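Local coordinates for protein beta-hexosaminidase Amuc_2018 (Akkermansia muciniphila, PDB 6JEB) that hydrolyses terminal non-reducing N-acetylhexosamine residues from N-glycans and chitobiose as a glycoside hydrolase family 20 enzyme, at residues 343-348 with 376-381; 349-354 with 419-424. All coordinates share one frame; numbering follows the deposited sequence.

Contact 1: 343-348 with 376-381; sequences LIMASS and YDLDPA
The puckered pyrrolidine ring of Pro380 is met by Met345 at its CA–CB margin, with Met345 CB 4.2 Å from Pro380 CB. Beyond that margin the methionine follows the carbonyl that leaves the proline: Met345 CG stands 4.0 Å and Met345 CE 3.7 Å from Pro380 O. The oxygen is buried by this contact and has no hydrogen-bond partner in the model; across the contact its neighbours are carbons of Met345. The flat carboxylate of Asp379 is met from above its plane, 67° out of it, by the backbone N-H of Ala381. This bond, 3.1 Å from Ala381 N to Asp379 OD1, closes an Asx turn round Pro380, and the same oxygen also forms a salt bridge with Arg89. In the (beta/alpha)8 barrel of the catalytic domain, Met345 ends strand 342-345, which runs parallel between strands 320-323 and 392-399; the proline belongs to the loop after helix 372-376. Met345 CG is anti to the backbone N (chi1 -179°), and bends at chi2 and chi3 bring the methyl back to the carbonyl oxygen. Met345 has a second deposited conformer, which leaves the methyl contact less certain. Leu378 CD1 reaches Met345 CG more loosely, at 4.4 Å.

Contact 2: 349-354 with 419-424; sequences EYCYLD and CAIAEA. With ACM (acetamide), chain C.
Ile421 and Cys351 meet through their side-chain ends, joining helix 417-426, on the outside of the (beta/alpha)8 barrel, to the loop that follows strand 342-345. Ile421 buries the most surface. Its CG1 lies anti to the carbonyl carbon (chi1 -63°), and this branch carries CD1 to within 4.0 Å of Cys351 SG. The same methyl packs 3.9 Å from Tyr350 O, so one carbon touches both a side chain and the backbone of the loop. Leu353 borders the contact less closely, its CD1 4.8 Å from Ile421 CG1. Val395 and Ala397 of strand 392-399 also touch Ile421, while Leu353 touches Ala397, which places the contact against that barrel strand. Between Cys351 and Leu353, Tyr352 takes no part in the helix contact and instead serves the substrate site, where its ring meets Trp400. Tyr352 OH donates a 2.7 Å hydrogen bond to ACM O of acetamide, which is also hydrogen-bonded to Asp257 and probably mimics the N-acetyl group of the substrate. A phenylalanine in place of Tyr352 would probably leave the acetamide oxygen without this hydroxyl donor and the small molecule less firmly oriented. That oxygen lies at the edge of the tyrosine ring, in the ring plane.

How the contacts relate
Contact 1 and contact 2 lie with their centres 8 Å apart and alternate along the chain: 349-354 follows 343-348 directly, and 376-381 precedes 419-424. Leu378 CD2 packs 3.7 Å from Cys351 SG, and the carbonyl oxygen Leu378 O lies 3.7 Å from Ala424 CB. A probable hydrogen bond of 2.5 Å, Tyr376 OH to Glu423 OE2, links the end of helix 372-376 to helix 417-426. Toward the pocket, Ala346 O packs 3.3 Å from Tyr352 CE1, so the residue just past strand 342-345 borders the tyrosine that holds acetamide. Contact 1 itself lies farther from the ligand, the Met345 side chain being about 12 Å from acetamide.

Contact 1: 343-348 with 376-381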
ATOM      1  N   LEU A 343       8.991 -10.896  -3.925  1.00 17.27           N
ATOM      2  CA  LEU A 343       8.727 -10.426  -2.574  0.50 15.60           C
ATOM      3  C   LEU A 343       8.602  -8.912  -2.553  1.00 16.15           C
ATOM      4  O   LEU A 343       9.419  -8.207  -3.149  1.00 18.12           O
ATOM      5  CB  LEU A 343       9.848 -10.868  -1.627  0.50 16.33           C
ATOM      6  CG  LEU A 343       9.637 -10.535  -0.151  0.50 15.02           C
ATOM      7  CD1 LEU A 343       8.394 -11.245   0.358  0.50 15.04           C
ATOM      8  CD2 LEU A 343      10.857 -10.923   0.672  0.50 18.41           C
ATOM      9  N   ILE A 344       7.577  -8.419  -1.858  1.00 13.84           N
ATOM     10  CA  ILE A 344       7.453  -7.006  -1.526  1.00 13.67           C
ATOM     11  C   ILE A 344       7.614  -6.903  -0.015  1.00 13.19           C
ATOM     12  O   ILE A 344       6.999  -7.671   0.730  1.00 14.87           O
ATOM     13  CB  ILE A 344       6.109  -6.424  -2.001  1.00 14.21           C
ATOM     14  CG1 ILE A 344       6.060  -6.397  -3.535  1.00 15.20           C
ATOM     15  CG2 ILE A 344       5.903  -5.017  -1.450  1.00 14.92           C
ATOM     16  CD1 ILE A 344       4.671  -6.140  -4.107  1.00 15.58           C
ATOM     17  N   MET A 345       8.459  -5.983   0.438  1.00 14.41           N
ATOM     18  CA  MET A 345       8.763  -5.845   1.857  0.75 15.05           C
ATOM     19  C   MET A 345       7.748  -4.911   2.511  1.00 14.55           C
ATOM     20  O   MET A 345       7.690  -3.723   2.183  1.00 14.52           O
ATOM     21  CB  MET A 345      10.185  -5.309   2.026  0.75 15.84           C
ATOM     22  CG  MET A 345      10.633  -5.143   3.468  0.75 17.48           C
ATOM     23  SD  MET A 345      10.435  -6.648   4.449  0.75 19.51           S
ATOM     24  CE  MET A 345      11.535  -7.791   3.609  0.75 20.05           C
ATOM     25  N   ALA A 346       6.957  -5.451   3.446  1.00 14.14           N
ATOM     26  CA  ALA A 346       5.979  -4.682   4.209  1.00 14.12           C
ATOM     27  C   ALA A 346       6.119  -4.965   5.701  1.00 14.69           C
ATOM     28  O   ALA A 346       5.136  -4.909   6.442  1.00 16.31           O
ATOM     29  CB  ALA A 346       4.555  -4.971   3.728  1.00 15.08           C
ATOM     30  N   SER A 347       7.341  -5.264   6.150  1.00 15.39           N
ATOM     31  CA  SER A 347       7.579  -5.701   7.521  1.00 16.35           C
ATOM     32  C   SER A 347       6.897  -4.785   8.525  1.00 14.86           C
ATOM     33  O   SER A 347       7.114  -3.568   8.525  1.00 16.20           O
ATOM     34  CB  SER A 347       9.073  -5.704   7.809  1.00 20.53           C
ATOM     35  OG  SER A 347       9.274  -5.746   9.213  1.00 24.23           O
ATOM     36  N   SER A 348       6.091  -5.385   9.405  1.00 15.62           N
ATOM     37  CA  SER A 348       5.341  -4.603  10.377  1.00 16.19           C
ATOM     38  C   SER A 348       6.243  -3.905  11.385  1.00 17.47           C
ATOM     39  O   SER A 348       5.784  -2.993  12.077  1.00 18.53           O
ATOM     40  CB  SER A 348       4.314  -5.485  11.084  1.00 17.44           C
ATOM     41  OG  SER A 348       4.948  -6.502  11.839  1.00 19.67           O
ATOM     42  N   TYR A 376      12.999   4.931   9.212  1.00 16.95           N
ATOM     43  CA  TYR A 376      14.096   5.258   8.309  1.00 15.94           C
ATOM     44  C   TYR A 376      15.212   4.215   8.341  1.00 16.42           C
ATOM     45  O   TYR A 376      15.989   4.119   7.381  1.00 16.96           O
ATOM     46  CB  TYR A 376      14.642   6.673   8.583  1.00 14.77           C
ATOM     47  CG  TYR A 376      15.513   7.105   7.434  1.00 14.83           C
ATOM     48  CD1 TYR A 376      14.941   7.619   6.279  1.00 14.98           C
ATOM     49  CD2 TYR A 376      16.890   6.916   7.461  1.00 17.14           C
ATOM     50  CE1 TYR A 376      15.709   7.949   5.187  1.00 16.58           C
ATOM     51  CE2 TYR A 376      17.672   7.249   6.376  1.00 15.72           C
ATOM     52  CZ  TYR A 376      17.077   7.769   5.239  1.00 16.01           C
ATOM     53  OH  TYR A 376      17.850   8.093   4.148  1.00 17.36           O
ATOM     54  N   ASP A 377      15.301   3.418   9.408  1.00 16.93           N
ATOM     55  CA  ASP A 377      16.331   2.392   9.445  0.70 17.77           C
ATOM     56  C   ASP A 377      16.074   1.254   8.460  1.00 17.27           C
ATOM     57  O   ASP A 377      16.946   0.397   8.301  1.00 19.94           O
ATOM     58  CB  ASP A 377      16.490   1.856  10.869  0.70 21.15           C
ATOM     59  CG  ASP A 377      17.838   1.200  11.097  0.70 27.00           C
ATOM     60  OD1 ASP A 377      18.873   1.828  10.781  0.70 27.77           O
ATOM     61  OD2 ASP A 377      17.866   0.056  11.594  0.70 30.28           O
ATOM     62  N   LEU A 378      14.924   1.237   7.788  1.00 16.43           N
ATOM     63  CA  LEU A 378      14.588   0.139   6.886  1.00 16.19           C
ATOM     64  C   LEU A 378      15.471   0.146   5.642  1.00 17.01           C
ATOM     65  O   LEU A 378      15.500   1.129   4.893  1.00 16.71           O
ATOM     66  CB  LEU A 378      13.126   0.232   6.467  1.00 16.53           C
ATOM     67  CG  LEU A 378      12.697  -0.814   5.435  1.00 16.88           C
ATOM     68  CD1 LEU A 378      12.784  -2.223   6.026  1.00 18.29           C
ATOM     69  CD2 LEU A 378      11.290  -0.513   4.938  1.00 19.36           C
ATOM     70  N   ASP A 379      16.180  -0.961   5.426  1.00 17.38           N
ATOM     71  CA  ASP A 379      16.726  -1.334   4.127  1.00 17.53           C
ATOM     72  C   ASP A 379      15.880  -2.512   3.671  1.00 17.29           C
ATOM     73  O   ASP A 379      15.912  -3.568   4.324  1.00 18.56           O
ATOM     74  CB  ASP A 379      18.190  -1.759   4.282  1.00 18.90           C
ATOM     75  CG  ASP A 379      18.775  -2.396   3.018  1.00 19.46           C
ATOM     76  OD1 ASP A 379      18.134  -2.355   1.945  1.00 17.15           O
ATOM     77  OD2 ASP A 379      19.898  -2.952   3.104  1.00 21.09           O
ATOM     78  N   PRO A 380      15.080  -2.382   2.602  1.00 16.28           N
ATOM     79  CA  PRO A 380      14.198  -3.498   2.208  1.00 17.05           C
ATOM     80  C   PRO A 380      14.926  -4.805   1.986  1.00 18.42           C
ATOM     81  O   PRO A 380      14.326  -5.874   2.168  1.00 19.13           O
ATOM     82  CB  PRO A 380      13.543  -2.982   0.919  1.00 16.12           C
ATOM     83  CG  PRO A 380      13.539  -1.496   1.089  1.00 16.17           C
ATOM     84  CD  PRO A 380      14.862  -1.194   1.754  1.00 15.59           C
ATOM     85  N   ALA A 381      16.209  -4.754   1.618  1.00 18.01           N
ATOM     86  CA  ALA A 381      17.012  -5.949   1.400  1.00 20.14           C
ATOM     87  C   ALA A 381      17.688  -6.452   2.666  1.00 20.70           C
ATOM     88  O   ALA A 381      18.300  -7.524   2.633  1.00 22.32           O
ATOM     89  CB  ALA A 381      18.080  -5.682   0.337  1.00 21.63           C
TER

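Contact 2: 349-354 with 419-424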
ATOM      1  N   GLU A 349       7.512  -4.305  11.480  1.00 17.95           N
ATOM      2  CA  GLU A 349       8.465  -3.623  12.351  0.50 18.07           C
ATOM      3  C   GLU A 349       8.792  -2.219  11.853  1.00 16.77           C
ATOM      4  O   GLU A 349       9.220  -1.373  12.649  1.00 18.76           O
ATOM      5  CB  GLU A 349       9.748  -4.459  12.467  0.50 19.98           C
ATOM      6  CG  GLU A 349      10.802  -3.936  13.443  0.50 22.54           C
ATOM      7  CD  GLU A 349      11.938  -4.927  13.683  0.50 25.63           C
ATOM      8  OE1 GLU A 349      11.684  -6.146  13.592  0.50 28.55           O
ATOM      9  OE2 GLU A 349      13.080  -4.494  13.969  0.50 25.08           O
ATOM     10  N   TYR A 350       8.596  -1.954  10.558  1.00 15.59           N
ATOM     11  CA  TYR A 350       8.997  -0.695   9.942  1.00 15.90           C
ATOM     12  C   TYR A 350       7.876  -0.025   9.161  1.00 15.16           C
ATOM     13  O   TYR A 350       7.889   1.201   8.983  1.00 16.85           O
ATOM     14  CB  TYR A 350      10.135  -0.937   8.941  1.00 16.04           C
ATOM     15  CG  TYR A 350      11.396  -1.494   9.542  1.00 17.23           C
ATOM     16  CD1 TYR A 350      11.591  -2.865   9.643  1.00 18.65           C
ATOM     17  CD2 TYR A 350      12.400  -0.650  10.003  1.00 16.91           C
ATOM     18  CE1 TYR A 350      12.744  -3.385  10.192  1.00 20.65           C
ATOM     19  CE2 TYR A 350      13.567  -1.162  10.551  1.00 20.66           C
ATOM     20  CZ  TYR A 350      13.731  -2.529  10.642  1.00 22.13           C
ATOM     21  OH  TYR A 350      14.880  -3.047  11.190  1.00 27.35           O
ATOM     22  N   CYS A 351       6.923  -0.816   8.658  1.00 15.33           N
ATOM     23  CA  CYS A 351       6.042  -0.370   7.585  1.00 14.43           C
ATOM     24  C   CYS A 351       4.582  -0.292   7.973  1.00 14.15           C
ATOM     25  O   CYS A 351       3.773   0.179   7.160  1.00 13.27           O
ATOM     26  CB  CYS A 351       6.142  -1.316   6.378  1.00 14.96           C
ATOM     27  SG  CYS A 351       7.795  -1.472   5.695  1.00 16.98           S
ATOM     28  N   TYR A 352       4.215  -0.756   9.165  1.00 14.47           N
ATOM     29  CA  TYR A 352       2.821  -0.752   9.598  1.00 13.73           C
ATOM     30  C   TYR A 352       2.543   0.612  10.219  1.00 13.27           C
ATOM     31  O   TYR A 352       2.844   0.852  11.391  1.00 14.33           O
ATOM     32  CB  TYR A 352       2.553  -1.929  10.538  1.00 14.26           C
ATOM     33  CG  TYR A 352       2.082  -3.155   9.786  1.00 14.26           C
ATOM     34  CD1 TYR A 352       2.609  -3.469   8.529  1.00 14.29           C
ATOM     35  CD2 TYR A 352       1.106  -3.998  10.318  1.00 15.09           C
ATOM     36  CE1 TYR A 352       2.174  -4.581   7.821  1.00 14.77           C
ATOM     37  CE2 TYR A 352       0.667  -5.115   9.620  1.00 14.54           C
ATOM     38  CZ  TYR A 352       1.200  -5.395   8.367  1.00 14.04           C
ATOM     39  OH  TYR A 352       0.746  -6.484   7.661  1.00 15.05           O
ATOM     40  N   LEU A 353       1.973   1.516   9.421  1.00 12.55           N
ATOM     41  CA  LEU A 353       1.827   2.899   9.852  1.00 13.72           C
ATOM     42  C   LEU A 353       0.583   3.125  10.700  1.00 13.98           C
ATOM     43  O   LEU A 353       0.341   4.262  11.129  1.00 14.89           O
ATOM     44  CB  LEU A 353       1.888   3.853   8.655  1.00 13.90           C
ATOM     45  CG  LEU A 353       3.165   3.683   7.818  1.00 14.46           C
ATOM     46  CD1 LEU A 353       3.263   4.746   6.729  1.00 16.77           C
ATOM     47  CD2 LEU A 353       4.435   3.674   8.702  1.00 16.56           C
ATOM     48  N   ASP A 354      -0.202   2.078  10.963  1.00 13.60           N
ATOM     49  CA  ASP A 354      -1.228   2.190  11.989  1.00 13.78           C
ATOM     50  C   ASP A 354      -0.628   2.247  13.392  1.00 14.46           C
ATOM     51  O   ASP A 354      -1.298   2.720  14.315  1.00 15.36           O
ATOM     52  CB  ASP A 354      -2.257   1.054  11.860  1.00 14.84           C
ATOM     53  CG  ASP A 354      -1.625  -0.339  11.849  1.00 15.85           C
ATOM     54  OD1 ASP A 354      -0.547  -0.521  11.240  1.00 16.20           O
ATOM     55  OD2 ASP A 354      -2.227  -1.269  12.436  1.00 17.35           O
ATOM     56  N   CYS A 419       7.207   9.454   4.249  1.00 13.36           N
ATOM     57  CA  CYS A 419       8.373  10.079   3.621  1.00 13.36           C
ATOM     58  C   CYS A 419       9.604   9.193   3.756  1.00 13.55           C
ATOM     59  O   CYS A 419      10.410   9.086   2.822  1.00 13.64           O
ATOM     60  CB  CYS A 419       8.659  11.440   4.264  1.00 14.68           C
ATOM     61  SG  CYS A 419       7.246  12.563   4.307  1.00 15.84           S
ATOM     62  N   ALA A 420       9.770   8.567   4.925  1.00 13.27           N
ATOM     63  CA  ALA A 420      10.896   7.663   5.138  1.00 13.04           C
ATOM     64  C   ALA A 420      10.748   6.405   4.296  1.00 13.64           C
ATOM     65  O   ALA A 420      11.723   5.932   3.699  1.00 14.23           O
ATOM     66  CB  ALA A 420      11.020   7.318   6.624  1.00 14.05           C
ATOM     67  N   ILE A 421       9.533   5.854   4.232  1.00 13.00           N
ATOM     68  CA  ILE A 421       9.276   4.712   3.359  1.00 12.86           C
ATOM     69  C   ILE A 421       9.596   5.064   1.911  1.00 11.91           C
ATOM     70  O   ILE A 421      10.181   4.257   1.177  1.00 13.38           O
ATOM     71  CB  ILE A 421       7.822   4.226   3.520  1.00 12.69           C
ATOM     72  CG1 ILE A 421       7.562   3.736   4.955  1.00 14.87           C
ATOM     73  CG2 ILE A 421       7.492   3.135   2.497  1.00 14.30           C
ATOM     74  CD1 ILE A 421       8.339   2.488   5.330  1.00 17.53           C
ATOM     75  N   ALA A 422       9.197   6.264   1.469  1.00 12.23           N
ATOM     76  CA  ALA A 422       9.474   6.688   0.097  1.00 12.04           C
ATOM     77  C   ALA A 422      10.969   6.670  -0.188  1.00 12.32           C
ATOM     78  O   ALA A 422      11.405   6.213  -1.255  1.00 13.14           O
ATOM     79  CB  ALA A 422       8.899   8.088  -0.151  1.00 12.43           C
ATOM     80  N   GLU A 423      11.769   7.160   0.759  1.00 12.17           N
ATOM     81  CA  GLU A 423      13.214   7.181   0.572  1.00 13.24           C
ATOM     82  C   GLU A 423      13.804   5.772   0.638  1.00 13.18           C
ATOM     83  O   GLU A 423      14.738   5.450  -0.103  1.00 14.15           O
ATOM     84  CB  GLU A 423      13.862   8.141   1.580  1.00 13.53           C
ATOM     85  CG  GLU A 423      15.374   8.266   1.426  1.00 14.09           C
ATOM     86  CD  GLU A 423      15.915   9.651   1.770  1.00 15.53           C
ATOM     87  OE1 GLU A 423      15.361  10.655   1.270  1.00 14.89           O
ATOM     88  OE2 GLU A 423      16.901   9.738   2.536  1.00 15.93           O
ATOM     89  N   ALA A 424      13.245   4.903   1.488  1.00 12.80           N
ATOM     90  CA  ALA A 424      13.710   3.517   1.533  1.00 12.91           C
ATOM     91  C   ALA A 424      13.443   2.789   0.217  1.00 13.25           C
ATOM     92  O   ALA A 424      14.241   1.939  -0.204  1.00 15.09           O
ATOM     93  CB  ALA A 424      13.044   2.781   2.697  1.00 13.62           C
TER
HETATM   94  C1  ACM C 502      -2.086  -8.271   7.991  1.00 15.50           C
HETATM   95  O   ACM C 502      -1.482  -7.543   8.712  1.00 17.41           O
HETATM   96  N   ACM C 502      -3.267  -8.897   8.494  1.00 12.42           N
HETATM   97  C2  ACM C 502      -1.667  -8.581   6.565  1.00 14.59           C